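Long-range contacts in endo-xylogalacturonan hydrolase A (Aspergillus tubingensis, PDB 4C2L), which hydrolyses xylogalacturonan, the xylose-substituted galacturonan of the hairy regions of pectin, and needs that xylose substitution for activity: residues Y56-V61 / G76-A81; S110-G115 / G148-N153; V237-K242 / K268-G273; E313-A318 / G346-C351. One frame throughout, in Å; residues are numbered along the deposited sequence.

Contact 1: Y56-V61 / G76-A81; sequences YYLNSV and GLLKFA
Tyr56 to Leu58 and Leu77 to Phe80 run side by side as parallel strands. Their axes come within 4.6 Å at an angle of 28°. Tyr56 pairs with Leu78, Tyr57 with Lys79 and Leu58 with Phe80. Tyr56 N donates to Leu77 O, and Tyr56 O accepts from Lys79 N. Leu58 N then donates to Lys79 O, and Leu58 O accepts from Ala81 N at 2.9 Å. Glycoside hydrolase family 28 enzymes fold as a right-handed parallel beta-helix, and this contact joins strands of successive coils near its N-terminal end. Tyr56, Leu58, Leu78 and Phe80 share one face of the sheet and are buried. Leu58 carries most of the apolar contact, with CG anti to the carbonyl carbon (chi1 -76°), beside the backbone N. Its CD2 sits over one face of the Phe80 ring, offset toward the rim, 4.0 Å from the ring centroid in a CH-pi contact. Its CD1 reaches Leu78 CB at 4.1 Å. Val32 and Ile35 of helix 32-42 cover Leu58 as well. Leu78 CD2 packs on Tyr56 CB at 3.9 Å, while Tyr56 OH bonds to Pro21 O. On the Tyr57 and Lys79 face, a water donates to both Asn59 OD1 and Lys79 O. It lies in the plane of the Tyr57 ring, at its edge. Asn59 OD1 also touches Ala81 CB at 3.4 Å, and Asn59 ND2 bonds to Ser27 O.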
loop_
_atom_site.group_PDB
_atom_site.type_symbol
_atom_site.label_atom_id
_atom_site.label_comp_id
_atom_site.label_asym_id
_atom_site.label_seq_id
_atom_site.Cartn_x
_atom_site.Cartn_y
_atom_site.Cartn_z
ATOM N N TYR A 56 21.906 11.197 8.762
ATOM C CA TYR A 56 22.168 11.809 7.461
ATOM C C TYR A 56 20.963 12.647 7.078
ATOM O O TYR A 56 19.826 12.260 7.353
ATOM C CB TYR A 56 22.406 10.735 6.404
ATOM C CG TYR A 56 23.730 10.015 6.568
ATOM C CD1 TYR A 56 23.903 9.041 7.559
ATOM C CD2 TYR A 56 24.805 10.314 5.740
ATOM C CE1 TYR A 56 25.116 8.386 7.711
ATOM C CE2 TYR A 56 26.026 9.678 5.886
ATOM C CZ TYR A 56 26.174 8.712 6.870
ATOM O OH TYR A 56 27.382 8.074 6.999
ATOM N N TYR A 57 21.221 13.797 6.453
ATOM C CA TYR A 57 20.187 14.750 6.093
ATOM C C TYR A 57 20.058 14.709 4.597
ATOM O O TYR A 57 21.010 14.998 3.885
ATOM C CB TYR A 57 20.555 16.168 6.575
ATOM C CG TYR A 57 20.628 16.187 8.070
ATOM C CD1 TYR A 57 19.459 16.251 8.834
ATOM C CD2 TYR A 57 21.855 16.073 8.723
ATOM C CE1 TYR A 57 19.513 16.247 10.220
ATOM C CE2 TYR A 57 21.925 16.050 10.114
ATOM C CZ TYR A 57 20.752 16.143 10.848
ATOM O OH TYR A 57 20.800 16.110 12.224
ATOM N N LEU A 58 18.888 14.299 4.124
ATOM C CA LEU A 58 18.695 14.114 2.702
ATOM C C LEU A 58 17.778 15.227 2.241
ATOM O O LEU A 58 16.584 15.214 2.527
ATOM C CB LEU A 58 18.074 12.736 2.434
ATOM C CG LEU A 58 19.010 11.511 2.545
ATOM C CD1 LEU A 58 19.661 11.365 3.896
ATOM C CD2 LEU A 58 18.206 10.256 2.243
ATOM N N ASN A 59 18.329 16.205 1.538
ATOM C CA ASN A 59 17.551 17.404 1.219
ATOM C C ASN A 59 17.124 17.466 -0.251
ATOM O O ASN A 59 16.682 18.521 -0.753
ATOM C CB ASN A 59 18.350 18.649 1.597
ATOM C CG ASN A 59 18.635 18.727 3.080
ATOM O OD1 ASN A 59 18.011 18.027 3.880
ATOM N ND2 ASN A 59 19.600 19.575 3.458
ATOM N N SER A 60 17.228 16.320 -0.916
ATOM C CA SER A 60 16.864 16.189 -2.322
ATOM C C SER A 60 16.563 14.733 -2.618
ATOM O O SER A 60 16.755 13.869 -1.744
ATOM C CB SER A 60 18.019 16.681 -3.193
ATOM O OG SER A 60 19.200 15.948 -2.921
ATOM N N VAL A 61 16.102 14.447 -3.837
ATOM C CA VAL A 61 15.820 13.059 -4.233
ATOM C C VAL A 61 17.085 12.211 -4.119
ATOM O O VAL A 61 18.142 12.631 -4.599
ATOM C CB VAL A 61 15.332 12.999 -5.687
ATOM C CG1 VAL A 61 15.214 11.546 -6.155
ATOM C CG2 VAL A 61 14.004 13.743 -5.824
ATOM N N GLY A 76 21.545 3.813 10.773
ATOM C CA GLY A 76 21.278 5.102 11.384
ATOM C C GLY A 76 19.983 5.704 10.880
ATOM O O GLY A 76 19.105 5.001 10.361
ATOM N N LEU A 77 19.889 7.021 11.018
ATOM C CA LEU A 77 18.704 7.774 10.636
ATOM C C LEU A 77 18.965 8.495 9.317
ATOM O O LEU A 77 19.967 9.196 9.189
ATOM C CB LEU A 77 18.393 8.813 11.723
ATOM C CG LEU A 77 17.255 9.824 11.428
ATOM C CD1 LEU A 77 15.945 9.095 11.102
ATOM C CD2 LEU A 77 17.084 10.785 12.595
ATOM N N LEU A 78 18.098 8.277 8.329
ATOM C CA LEU A 78 18.125 9.072 7.097
ATOM C C LEU A 78 16.936 9.987 7.196
ATOM O O LEU A 78 15.788 9.527 7.139
ATOM C CB LEU A 78 17.981 8.185 5.847
ATOM C CG LEU A 78 18.943 7.000 5.684
ATOM C CD1 LEU A 78 18.809 6.335 4.321
ATOM C CD2 LEU A 78 20.373 7.434 5.906
ATOM N N LYS A 79 17.197 11.278 7.383
ATOM C CA LYS A 79 16.123 12.209 7.616
ATOM C C LYS A 79 15.949 13.115 6.410
ATOM O O LYS A 79 16.831 13.920 6.108
ATOM C CB LYS A 79 16.387 13.045 8.868
ATOM C CG LYS A 79 15.227 14.002 9.130
ATOM C CD LYS A 79 15.327 14.675 10.471
ATOM C CE LYS A 79 14.030 15.396 10.793
ATOM N NZ LYS A 79 14.253 16.238 12.003
ATOM N N PHE A 80 14.817 12.965 5.720
ATOM C CA PHE A 80 14.499 13.864 4.600
ATOM C C PHE A 80 14.072 15.247 5.049
ATOM O O PHE A 80 13.422 15.406 6.081
ATOM C CB PHE A 80 13.397 13.266 3.732
ATOM C CG PHE A 80 13.899 12.249 2.778
ATOM C CD1 PHE A 80 14.488 12.644 1.572
ATOM C CD2 PHE A 80 13.799 10.882 3.068
ATOM C CE1 PHE A 80 14.962 11.691 0.678
ATOM C CE2 PHE A 80 14.277 9.936 2.169
ATOM C CZ PHE A 80 14.851 10.340 0.978
ATOM N N ALA A 81 14.442 16.256 4.257
ATOM C CA ALA A 81 13.929 17.609 4.455
ATOM C C ALA A 81 12.437 17.653 4.172
ATOM O O ALA A 81 11.964 16.970 3.269
ATOM C CB ALA A 81 14.639 18.571 3.523
HETATM O O HOH W 1 17.115 16.818 6.237
#

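Contact 2: S110-G115 / G148-N153; sequences SGVIDG and GLRQKN. With SO4 (sulfate ion), chain G.
Val112 and Arg150 lie side by side and point the same way, on adjacent parallel strands of the family 28 beta-helix. Val112 CG2 rests against Arg150 CB at 4.1 Å. Arg150 extends from CG to NE and carries its guanidinium beyond the valine. Lys152 is also extended, and its CD lies over one face of that guanidinium, offset toward the rim. A sulfate ion, probably from the crystallisation liquor, sits at the guanidinium edge. It accepts from both NH1 and NH2 of Arg150, and Lys152 NZ donates to two of its oxygens. Arg150 NH2 also forms a salt bridge with Asp176. Asp114 has CG anti to the backbone N (chi1 -176°), and its carboxylate crosses the Lys152 chain. The salt bridge from OD2 to Lys152 NZ is long, 3.9 Å, and a water bridges the same two atoms. Asp114 OD1 accepts from Asn116 N. On the Ile113 and Gln151 face, Ile113 CD1 reaches both methyls of Leu149, just before strand 150-152. Gln151 bonds to Asn159. Four backbone bonds join the strands, from Arg150 N to Gly111 O through Gly115 N to Lys152 O. Another water donates to Asp114 OD1 at 2.8 Å and accepts from Asn153 ND2.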
loop_
_atom_site.group_PDB
_atom_site.type_symbol
_atom_site.label_atom_id
_atom_site.label_comp_id
_atom_site.label_asym_id
_atom_site.label_seq_id
_atom_site.Cartn_x
_atom_site.Cartn_y
_atom_site.Cartn_z
ATOM N N SER A 110 18.031 -0.969 13.741
ATOM C CA SER A 110 17.980 0.395 14.258
ATOM C C SER A 110 17.773 1.436 13.164
ATOM O O SER A 110 17.536 2.606 13.467
ATOM C CB SER A 110 19.246 0.722 15.060
ATOM O OG SER A 110 19.428 -0.232 16.093
ATOM N N GLY A 111 17.874 1.005 11.906
ATOM C CA GLY A 111 17.770 1.950 10.773
ATOM C C GLY A 111 16.389 2.572 10.629
ATOM O O GLY A 111 15.370 1.881 10.722
ATOM N N VAL A 112 16.354 3.877 10.370
ATOM C CA VAL A 112 15.093 4.592 10.218
ATOM C C VAL A 112 15.186 5.507 9.000
ATOM O O VAL A 112 16.182 6.226 8.838
ATOM C CB VAL A 112 14.781 5.452 11.474
ATOM C CG1 VAL A 112 13.505 6.259 11.266
ATOM C CG2 VAL A 112 14.637 4.571 12.713
ATOM N N ILE A 113 14.167 5.463 8.141
ATOM C CA ILE A 113 14.046 6.425 7.042
ATOM C C ILE A 113 12.874 7.308 7.441
ATOM O O ILE A 113 11.736 6.840 7.529
ATOM C CB ILE A 113 13.786 5.735 5.678
ATOM C CG1 ILE A 113 14.911 4.740 5.360
ATOM C CG2 ILE A 113 13.640 6.779 4.563
ATOM C CD1 ILE A 113 14.608 3.808 4.188
ATOM N N ASP A 114 13.158 8.581 7.681
ATOM C CA ASP A 114 12.167 9.532 8.164
ATOM C C ASP A 114 11.776 10.452 7.008
ATOM O O ASP A 114 12.568 11.313 6.619
ATOM C CB ASP A 114 12.774 10.343 9.331
ATOM C CG ASP A 114 11.782 11.324 9.979
ATOM O OD1 ASP A 114 10.653 11.501 9.486
ATOM O OD2 ASP A 114 12.149 11.933 11.019
ATOM N N GLY A 115 10.553 10.293 6.490
ATOM C CA GLY A 115 10.045 11.146 5.413
ATOM C C GLY A 115 9.674 12.559 5.802
ATOM O O GLY A 115 9.431 13.392 4.921
ATOM N N GLY A 148 14.031 -4.961 7.503
ATOM C CA GLY A 148 14.567 -4.686 8.814
ATOM C C GLY A 148 14.455 -3.270 9.308
ATOM O O GLY A 148 14.848 -2.977 10.437
ATOM N N LEU A 149 13.895 -2.380 8.504
ATOM C CA LEU A 149 13.977 -0.976 8.876
ATOM C C LEU A 149 12.626 -0.380 9.192
ATOM O O LEU A 149 11.595 -1.008 8.955
ATOM C CB LEU A 149 14.718 -0.188 7.798
ATOM C CG LEU A 149 14.251 -0.361 6.372
ATOM C CD1 LEU A 149 13.057 0.562 6.166
ATOM C CD2 LEU A 149 15.395 -0.011 5.435
ATOM N N ARG A 150 12.652 0.819 9.753
ATOM C CA ARG A 150 11.456 1.584 10.033
ATOM C C ARG A 150 11.338 2.698 8.995
ATOM O O ARG A 150 12.324 3.383 8.695
ATOM C CB ARG A 150 11.573 2.210 11.414
ATOM C CG ARG A 150 10.428 3.134 11.784
ATOM C CD ARG A 150 10.570 3.664 13.205
ATOM N NE ARG A 150 9.499 4.613 13.479
ATOM C CZ ARG A 150 9.579 5.620 14.347
ATOM N NH1 ARG A 150 10.693 5.817 15.053
ATOM N NH2 ARG A 150 8.535 6.426 14.509
ATOM N N GLN A 151 10.122 2.876 8.477
ATOM C CA GLN A 151 9.799 4.037 7.661
ATOM C C GLN A 151 8.851 4.890 8.473
ATOM O O GLN A 151 7.801 4.409 8.915
ATOM C CB GLN A 151 9.143 3.608 6.345
ATOM C CG GLN A 151 10.087 2.842 5.423
ATOM C CD GLN A 151 9.348 2.263 4.226
ATOM O OE1 GLN A 151 8.162 1.970 4.310
ATOM N NE2 GLN A 151 10.043 2.091 3.120
ATOM N N LYS A 152 9.219 6.157 8.660
ATOM C CA LYS A 152 8.525 7.069 9.566
ATOM C C LYS A 152 7.997 8.291 8.809
ATOM O O LYS A 152 8.750 8.929 8.072
ATOM C CB LYS A 152 9.529 7.542 10.632
ATOM C CG LYS A 152 8.991 8.587 11.592
ATOM C CD LYS A 152 10.099 8.991 12.558
ATOM C CE LYS A 152 9.673 10.185 13.397
ATOM N NZ LYS A 152 10.759 10.485 14.381
ATOM N N ASN A 153 6.708 8.580 8.973
ATOM C CA ASN A 153 6.099 9.834 8.512
ATOM C C ASN A 153 6.392 10.205 7.050
ATOM O O ASN A 153 6.914 11.283 6.761
ATOM C CB ASN A 153 6.465 10.984 9.463
ATOM C CG ASN A 153 6.012 10.729 10.888
ATOM O OD1 ASN A 153 5.064 9.964 11.118
ATOM N ND2 ASN A 153 6.675 11.383 11.865
HETATM S S SO4 G . 9.266 8.732 17.073
HETATM O O1 SO4 G . 8.135 7.814 16.805
HETATM O O2 SO4 G . 10.478 8.361 16.302
HETATM O O3 SO4 G . 9.600 8.671 18.509
HETATM O O4 SO4 G . 8.844 10.105 16.710
HETATM O O HOH W 2 8.842 12.972 10.967
HETATM O O HOH W 3 13.260 10.823 13.235
#

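Contact 3: V237-K242 / K268-G273; sequences VGSLGK and KTYPSG. With SO4 (sulfate ion), chain E; SO4 (sulfate ion), chain H.
Tyr270, Lys268 and Ser239 have the most surface buried where 237-242 meets 268-273. Tyr270 takes the largest share. Lys242 lies alongside it, pointing the same way. Lys242 CA stands over one face of the ring, 3.7 Å from the centroid, in a CH-pi contact, and Lys242 CB touches Tyr270 CE1 at 3.5 Å. Leu240 O lies at the ring edge, in plane, and also accepts from Tyr270 N. Ser239 OG is at the edge too, 3.5 Å from Tyr270 CE1. Lys268 bends at chi3 (-63°), which turns CE back toward Ser239. Lys268 NZ donates to O2 of one sulfate at 2.8 Å and only weakly to O1 and O3 of a second. Both ions are probably from the crystallisation liquor. Ser239 holds the second one firmly: its N donates to O3 at 2.6 Å, and its OG donates to O2. The peptide bond before Ser239 is cis. A sulfate is also bonded to His233, an active-site residue by similarity, and the Lys268 side chain is about 6 Å from those of His233 and Asp210, so this contact probably borders the substrate cleft. Lys268 N bonds to Val237 O, and Leu240 N to Lys268 O. These parallel strands, 235-240 and 266-269, are neighbours in the beta-helix. Leu240 and Thr269 pack on Ser279 of strand 279-294, while Tyr304 meets the Tyr270 ring edge-to-face.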
loop_
_atom_site.group_PDB
_atom_site.type_symbol
_atom_site.label_atom_id
_atom_site.label_comp_id
_atom_site.label_asym_id
_atom_site.label_seq_id
_atom_site.Cartn_x
_atom_site.Cartn_y
_atom_site.Cartn_z
ATOM N N VAL A 237 -7.965 -4.192 -3.333
ATOM C CA VAL A 237 -7.725 -4.280 -4.776
ATOM C C VAL A 237 -8.293 -3.010 -5.399
ATOM O O VAL A 237 -9.489 -2.713 -5.278
ATOM C CB VAL A 237 -8.374 -5.520 -5.431
ATOM C CG1 VAL A 237 -8.262 -5.453 -6.956
ATOM C CG2 VAL A 237 -7.729 -6.808 -4.911
ATOM N N GLY A 238 -7.441 -2.269 -6.086
ATOM C CA GLY A 238 -7.887 -1.083 -6.812
ATOM C C GLY A 238 -7.431 0.255 -6.226
ATOM O O GLY A 238 -6.498 0.300 -5.405
ATOM N N SER A 239 -8.071 1.352 -6.654
ATOM C CA SER A 239 -9.173 1.287 -7.632
ATOM C C SER A 239 -8.674 0.836 -9.001
ATOM O O SER A 239 -7.525 1.058 -9.365
ATOM C CB SER A 239 -9.851 2.644 -7.791
ATOM O OG SER A 239 -8.923 3.608 -8.246
ATOM N N LEU A 240 -9.567 0.207 -9.750
ATOM C CA LEU A 240 -9.273 -0.194 -11.121
ATOM C C LEU A 240 -10.316 0.425 -12.037
ATOM O O LEU A 240 -11.459 0.614 -11.631
ATOM C CB LEU A 240 -9.358 -1.721 -11.241
ATOM C CG LEU A 240 -8.517 -2.547 -10.268
ATOM C CD1 LEU A 240 -8.778 -4.018 -10.548
ATOM C CD2 LEU A 240 -7.031 -2.221 -10.391
ATOM N N GLY A 241 -9.903 0.738 -13.259
ATOM C CA GLY A 241 -10.833 1.118 -14.321
ATOM C C GLY A 241 -11.032 2.611 -14.533
ATOM O O GLY A 241 -11.907 3.002 -15.296
ATOM N N LYS A 242 -10.214 3.449 -13.882
ATOM C CA LYS A 242 -10.420 4.900 -13.942
ATOM C C LYS A 242 -10.412 5.412 -15.381
ATOM O O LYS A 242 -11.298 6.182 -15.767
ATOM C CB LYS A 242 -9.368 5.660 -13.116
ATOM C CG LYS A 242 -9.547 7.175 -13.134
ATOM C CD LYS A 242 -8.464 7.848 -12.295
ATOM C CE LYS A 242 -8.487 9.365 -12.408
ATOM N NZ LYS A 242 -9.849 9.922 -12.195
ATOM N N LYS A 268 -12.304 -2.447 -5.275
ATOM C CA LYS A 268 -12.930 -1.198 -5.700
ATOM C C LYS A 268 -12.742 -1.021 -7.189
ATOM O O LYS A 268 -11.615 -0.979 -7.669
ATOM C CB LYS A 268 -12.280 0.035 -5.059
ATOM C CG LYS A 268 -11.980 -0.017 -3.588
ATOM C CD LYS A 268 -11.658 1.389 -3.077
ATOM C CE LYS A 268 -10.417 1.985 -3.716
ATOM N NZ LYS A 268 -9.786 3.029 -2.842
ATOM N N THR A 269 -13.838 -0.897 -7.929
ATOM C CA THR A 269 -13.720 -0.676 -9.367
ATOM C C THR A 269 -14.626 0.479 -9.778
ATOM O O THR A 269 -15.674 0.696 -9.190
ATOM C CB THR A 269 -14.073 -1.943 -10.180
ATOM O OG1 THR A 269 -15.408 -2.367 -9.864
ATOM C CG2 THR A 269 -13.098 -3.091 -9.844
ATOM N N TYR A 270 -14.208 1.208 -10.805
ATOM C CA TYR A 270 -15.028 2.259 -11.380
ATOM C C TYR A 270 -16.179 1.639 -12.170
ATOM O O TYR A 270 -16.049 0.544 -12.699
ATOM C CB TYR A 270 -14.187 3.121 -12.314
ATOM C CG TYR A 270 -13.368 4.163 -11.584
ATOM C CD1 TYR A 270 -12.110 3.853 -11.057
ATOM C CD2 TYR A 270 -13.847 5.468 -11.438
ATOM C CE1 TYR A 270 -11.356 4.816 -10.383
ATOM C CE2 TYR A 270 -13.100 6.432 -10.773
ATOM C CZ TYR A 270 -11.860 6.102 -10.255
ATOM O OH TYR A 270 -11.128 7.075 -9.599
ATOM N N PRO A 271 -17.310 2.344 -12.244
ATOM C CA PRO A 271 -18.384 1.856 -13.117
ATOM C C PRO A 271 -18.054 2.130 -14.585
ATOM O O PRO A 271 -16.942 2.572 -14.897
ATOM C CB PRO A 271 -19.582 2.687 -12.669
ATOM C CG PRO A 271 -18.964 3.979 -12.237
ATOM C CD PRO A 271 -17.712 3.548 -11.497
ATOM N N SER A 272 -19.001 1.868 -15.489
ATOM C CA SER A 272 -18.763 2.150 -16.901
ATOM C C SER A 272 -19.050 3.627 -17.210
ATOM O O SER A 272 -19.270 4.429 -16.301
ATOM C CB SER A 272 -19.608 1.235 -17.790
ATOM O OG SER A 272 -20.984 1.396 -17.486
ATOM N N GLY A 273 -19.034 3.979 -18.492
ATOM C CA GLY A 273 -19.304 5.360 -18.906
ATOM C C GLY A 273 -18.056 6.221 -18.905
ATOM O O GLY A 273 -17.006 5.832 -18.381
HETATM S S SO4 E . -7.441 4.993 -5.322
HETATM O O1 SO4 E . -7.755 5.442 -3.950
HETATM O O2 SO4 E . -8.447 5.576 -6.246
HETATM O O3 SO4 E . -7.482 3.523 -5.296
HETATM O O4 SO4 E . -6.117 5.499 -5.723
HETATM S S SO4 H . -11.039 4.892 -0.026
HETATM O O1 SO4 H . -11.803 6.034 0.525
HETATM O O2 SO4 H . -11.586 4.534 -1.349
HETATM O O3 SO4 H . -11.203 3.749 0.897
HETATM O O4 SO4 H . -9.594 5.217 -0.141
HETATM O O HOH W 4 -7.561 0.762 -2.949
#

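Contact 4: E313-A318 / G346-C351; sequences ENPGNA and GADGTC
Gly346 faces Gly316 across the contact, their CA atoms 4.2 Å apart. It opens a type I beta turn that runs to Gly349. With no side chain on either glycine, the two backbones come close. A CB on Gly346 would clash with Gly316 O. Ala347 follows in the turn. Its CB packs against Pro315 CB at 4.1 Å, and its N donates to a water that also accepts from Gly316 N. Asp348 has the most surface buried of any residue in 346-351. Its N donates to Gly316 O at 2.9 Å, so that carbonyl points into the turn. The side chain has CG anti to the carbonyl carbon (chi1 -68°), and its carboxylate crosses the proline ring, with OD2 3.8 Å from Pro315 CB. A second water donates to Asp348 OD2 and accepts from Asn317 ND2, while Asn317 OD1 bonds to Thr278 OG1. Asp348 CB also meets Asn317 CB at 3.9 Å. The contact lies at the surface of the parallel beta-helix, largely within the fifth PbH1 repeat. It sets the connection between helix 308-313 and strand 319-329 beside the turn that leads into strand 350-358. Gly349 passes close to Asn317 and Ala318, with its CA 3.2 Å from Ala318 O. A CB here would clash with that oxygen. Thr350 N then donates to Ala318 O at 2.9 Å. Strand pairing continues from here, as Thr350 also bonds to Leu320 through the backbone. Cys351 ends the segment and forms a disulfide with Cys345, just before the turn.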
loop_
_atom_site.group_PDB
_atom_site.type_symbol
_atom_site.label_atom_id
_atom_site.label_comp_id
_atom_site.label_asym_id
_atom_site.label_seq_id
_atom_site.Cartn_x
_atom_site.Cartn_y
_atom_site.Cartn_z
ATOM N N GLU A 313 -27.385 4.425 -14.645
ATOM C CA GLU A 313 -27.275 4.632 -16.089
ATOM C C GLU A 313 -25.996 4.035 -16.684
ATOM O O GLU A 313 -25.940 3.745 -17.879
ATOM C CB GLU A 313 -27.376 6.128 -16.440
ATOM C CG GLU A 313 -28.557 6.871 -15.809
ATOM C CD GLU A 313 -29.884 6.697 -16.553
ATOM O OE1 GLU A 313 -29.963 5.883 -17.502
ATOM O OE2 GLU A 313 -30.865 7.387 -16.184
ATOM N N ASN A 314 -24.970 3.855 -15.847
ATOM C CA ASN A 314 -23.682 3.326 -16.292
ATOM C C ASN A 314 -23.228 2.182 -15.386
ATOM O O ASN A 314 -22.391 2.391 -14.498
ATOM C CB ASN A 314 -22.622 4.427 -16.285
ATOM C CG ASN A 314 -22.995 5.600 -17.169
ATOM O OD1 ASN A 314 -22.774 5.575 -18.379
ATOM N ND2 ASN A 314 -23.547 6.639 -16.563
ATOM N N PRO A 315 -23.777 0.976 -15.601
ATOM C CA PRO A 315 -23.536 -0.103 -14.649
ATOM C C PRO A 315 -22.078 -0.558 -14.633
ATOM O O PRO A 315 -21.353 -0.405 -15.623
ATOM C CB PRO A 315 -24.452 -1.234 -15.152
ATOM C CG PRO A 315 -25.447 -0.557 -16.045
ATOM C CD PRO A 315 -24.671 0.542 -16.695
ATOM N N GLY A 316 -21.661 -1.106 -13.498
ATOM C CA GLY A 316 -20.344 -1.714 -13.390
ATOM C C GLY A 316 -20.336 -3.043 -14.126
ATOM O O GLY A 316 -21.333 -3.773 -14.115
ATOM N N ASN A 317 -19.220 -3.349 -14.782
ATOM C CA ASN A 317 -19.073 -4.621 -15.502
ATOM C C ASN A 317 -17.753 -5.316 -15.197
ATOM O O ASN A 317 -17.201 -6.063 -16.015
ATOM C CB ASN A 317 -19.297 -4.455 -17.013
ATOM C CG ASN A 317 -18.435 -3.367 -17.629
ATOM O OD1 ASN A 317 -17.324 -3.090 -17.169
ATOM N ND2 ASN A 317 -18.962 -2.720 -18.675
ATOM N N ALA A 318 -17.256 -5.088 -13.982
ATOM C CA ALA A 318 -16.001 -5.704 -13.573
ATOM C C ALA A 318 -16.100 -7.232 -13.629
ATOM O O ALA A 318 -17.135 -7.815 -13.313
ATOM C CB ALA A 318 -15.609 -5.240 -12.176
ATOM N N GLY A 346 -21.139 -5.217 -9.424
ATOM C CA GLY A 346 -21.728 -4.460 -10.525
ATOM C C GLY A 346 -22.837 -5.241 -11.213
ATOM O O GLY A 346 -22.818 -6.466 -11.242
ATOM N N ALA A 347 -23.807 -4.520 -11.754
ATOM C CA ALA A 347 -24.979 -5.150 -12.366
ATOM C C ALA A 347 -24.639 -5.960 -13.604
ATOM O O ALA A 347 -25.298 -6.963 -13.886
ATOM C CB ALA A 347 -26.027 -4.097 -12.701
ATOM N N ASP A 348 -23.623 -5.528 -14.346
ATOM C CA ASP A 348 -23.231 -6.200 -15.583
ATOM C C ASP A 348 -21.930 -6.975 -15.467
ATOM O O ASP A 348 -21.341 -7.362 -16.477
ATOM C CB ASP A 348 -23.082 -5.183 -16.714
ATOM C CG ASP A 348 -24.401 -4.577 -17.131
ATOM O OD1 ASP A 348 -25.444 -4.943 -16.544
ATOM O OD2 ASP A 348 -24.380 -3.726 -18.043
ATOM N N GLY A 349 -21.476 -7.207 -14.243
ATOM C CA GLY A 349 -20.192 -7.855 -14.072
ATOM C C GLY A 349 -20.294 -9.301 -13.642
ATOM O O GLY A 349 -21.395 -9.873 -13.545
ATOM N N THR A 350 -19.139 -9.886 -13.383
ATOM C CA THR A 350 -19.049 -11.212 -12.805
ATOM C C THR A 350 -18.572 -11.035 -11.376
ATOM O O THR A 350 -17.607 -10.310 -11.128
ATOM C CB THR A 350 -18.052 -12.069 -13.602
ATOM O OG1 THR A 350 -18.410 -12.024 -14.995
ATOM C CG2 THR A 350 -18.076 -13.507 -13.143
ATOM N N CYS A 351 -19.244 -11.708 -10.449
ATOM C CA CYS A 351 -18.991 -11.531 -9.022
ATOM C C CYS A 351 -18.573 -12.869 -8.427
ATOM O O CYS A 351 -19.251 -13.416 -7.554
ATOM C CB CYS A 351 -20.261 -10.993 -8.357
ATOM S SG CYS A 351 -20.077 -10.480 -6.626
HETATM O O HOH W 5 -23.818 -1.621 -11.514
HETATM O O HOH W 6 -21.729 -3.565 -19.552
#

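From the N terminus, contact 1 closes a loop of 14 residues between 56-61 and 76-81. Contact 2 follows, with 32 residues between its segments, then contact 3 with 25 and contact 4 with 27. All four lie in series, so none nests in or crosses another. Contacts 1 and 2 touch: strands 77-80 and 112-114 are neighbours, and Leu78 N and O pair with Val112 O and Asp114 N. Together they run through four neighbouring parallel strands, 55-58, 77-80, 112-114 and 142-152. Contacts 3 and 4 lie across the chain's centre from them, about 33 Å separating the centres of contacts 2 and 3. They meet where Ser272 OG bonds to Pro315 O.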